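Local coordinates for probable membrane transporter protein MamO (Magnetospirillum magneticum, PDB 5HMA), which promotes magnetite nucleation in magnetosomes through a protease-like domain that binds transition metals and is probably not itself a protease, and activates the protease MamE, at residues F102-N107 against P151-Q156. Numbering follows the deposited sequence.
Sequences FAFGRN and PLVNAQ
Phe102 and Val153 form an antiparallel hydrogen-bonded pair, with Phe102 N to Val153 O at 2.9 Å and Val153 N to Phe102 O at 2.8 Å, and the segments 102-106 and 151-153 run antiparallel, with 150° between their N-to-C directions. A third bond, Phe104 N to Pro151 O, is nearly straight at 174°. On the face bearing Phe102, the Phe102 CB lies 3.8 Å from Val153 CG2. With CG anti to its own carbonyl carbon (chi1 -55°), the Phe102 ring extends along 153-155: Val153 O lies at its edge, in plane, and CE1 comes 3.7 Å from Ala155 CA. An alanine at Phe102 would probably open a gap beside Ala155 and Val153 O, where the ring now lies. This pairing belongs to the second of the two antiparallel beta-barrel sheets of the trypsin-like fold, here in the protease-like domain, where 102-106 is flanked on its other edge by strand 112-121 and 151-153 by strand 159-167. The Phe104 side chain also touches Val9 and Val114; its ring meets Val153 CG2 edge-on through CE1 at 3.7 Å, the two side chains crossing at about a right angle. On the other face, Ala103 CB packs 3.8 Å from Leu152 CD1, and Leu152 CD1 also lies 3.5 Å from Phe102 O. Further along 151-156, Asn154 OD1 accepts from Gln156 N, an Asx turn whose donor sits above the carbonyl plane.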
# COMPACT_ATOMS: atom_id res chain seq x y z
N PHE A 102 -9.55 0.08 -7.99
CA PHE A 102 -9.84 1.05 -6.95
C PHE A 102 -8.61 1.20 -6.08
O PHE A 102 -8.06 0.20 -5.60
CB PHE A 102 -11.05 0.63 -6.11
CG PHE A 102 -12.28 0.35 -6.93
CD1 PHE A 102 -12.41 -0.85 -7.63
CD2 PHE A 102 -13.30 1.30 -7.02
CE1 PHE A 102 -13.53 -1.10 -8.41
CE2 PHE A 102 -14.44 1.04 -7.79
CZ PHE A 102 -14.55 -0.15 -8.49
N ALA A 103 -8.16 2.43 -5.91
CA ALA A 103 -6.96 2.69 -5.13
C ALA A 103 -7.35 3.33 -3.81
O ALA A 103 -7.99 4.38 -3.78
CB ALA A 103 -6.01 3.58 -5.91
N PHE A 104 -7.00 2.66 -2.71
CA PHE A 104 -7.38 3.12 -1.37
C PHE A 104 -6.16 3.68 -0.64
O PHE A 104 -5.04 3.20 -0.83
CB PHE A 104 -7.98 1.96 -0.55
CG PHE A 104 -9.39 1.58 -0.94
CD1 PHE A 104 -9.61 0.75 -2.04
CD2 PHE A 104 -10.47 1.99 -0.18
CE1 PHE A 104 -10.91 0.37 -2.39
CE2 PHE A 104 -11.77 1.61 -0.52
CZ PHE A 104 -11.99 0.80 -1.63
N GLY A 105 -6.39 4.66 0.24
CA GLY A 105 -5.32 5.18 1.09
C GLY A 105 -5.90 5.84 2.33
O GLY A 105 -7.12 5.80 2.55
N ARG A 106 -5.04 6.43 3.15
CA ARG A 106 -5.48 7.23 4.28
C ARG A 106 -4.67 8.51 4.28
O ARG A 106 -3.45 8.49 4.09
CB ARG A 106 -5.34 6.48 5.63
CG ARG A 106 -6.07 5.13 5.68
CD ARG A 106 -6.55 4.75 7.07
NE ARG A 106 -7.90 5.24 7.34
CZ ARG A 106 -9.02 4.53 7.18
NH1 ARG A 106 -8.97 3.29 6.74
NH2 ARG A 106 -10.19 5.08 7.46
N ASN A 107 -5.35 9.62 4.51
CA ASN A 107 -4.67 10.90 4.48
C ASN A 107 -3.98 11.20 5.82
O ASN A 107 -3.97 10.38 6.74
CB ASN A 107 -5.64 12.01 4.07
CG ASN A 107 -6.73 12.27 5.09
OD1 ASN A 107 -6.66 11.84 6.24
ND2 ASN A 107 -7.76 13.00 4.67
N PRO A 151 -3.31 -0.08 -1.07
CA PRO A 151 -3.69 -1.15 -1.99
C PRO A 151 -4.48 -0.71 -3.23
O PRO A 151 -5.29 0.22 -3.16
CB PRO A 151 -4.57 -2.06 -1.11
CG PRO A 151 -5.25 -1.09 -0.19
CD PRO A 151 -4.15 -0.07 0.14
N LEU A 152 -4.20 -1.37 -4.35
CA LEU A 152 -5.10 -1.39 -5.50
C LEU A 152 -5.98 -2.64 -5.38
O LEU A 152 -5.48 -3.73 -5.07
CB LEU A 152 -4.32 -1.42 -6.81
CG LEU A 152 -5.15 -1.05 -8.04
CD1 LEU A 152 -5.50 0.44 -8.00
CD2 LEU A 152 -4.40 -1.40 -9.32
N VAL A 153 -7.29 -2.51 -5.61
CA VAL A 153 -8.16 -3.68 -5.56
C VAL A 153 -9.02 -3.73 -6.78
O VAL A 153 -9.24 -2.71 -7.44
CB VAL A 153 -9.06 -3.71 -4.29
CG1 VAL A 153 -8.22 -3.61 -3.01
CG2 VAL A 153 -10.12 -2.62 -4.36
N ASN A 154 -9.52 -4.93 -7.08
CA ASN A 154 -10.48 -5.06 -8.17
C ASN A 154 -11.87 -4.81 -7.59
O ASN A 154 -12.01 -4.46 -6.40
CB ASN A 154 -10.36 -6.43 -8.87
CG ASN A 154 -10.66 -7.63 -7.97
OD1 ASN A 154 -11.22 -7.50 -6.88
ND2 ASN A 154 -10.30 -8.83 -8.45
N ALA A 155 -12.89 -4.99 -8.41
CA ALA A 155 -14.24 -4.68 -7.99
C ALA A 155 -14.75 -5.67 -6.93
O ALA A 155 -15.75 -5.41 -6.26
CB ALA A 155 -15.16 -4.67 -9.21
N GLN A 156 -14.08 -6.81 -6.79
CA GLN A 156 -14.50 -7.76 -5.76
C GLN A 156 -13.77 -7.51 -4.43
O GLN A 156 -14.03 -8.18 -3.45
CB GLN A 156 -14.25 -9.21 -6.22
CG GLN A 156 -15.30 -9.75 -7.21
CD GLN A 156 -15.18 -9.13 -8.60
OE1 GLN A 156 -14.10 -9.13 -9.20
NE2 GLN A 156 -16.29 -8.60 -9.10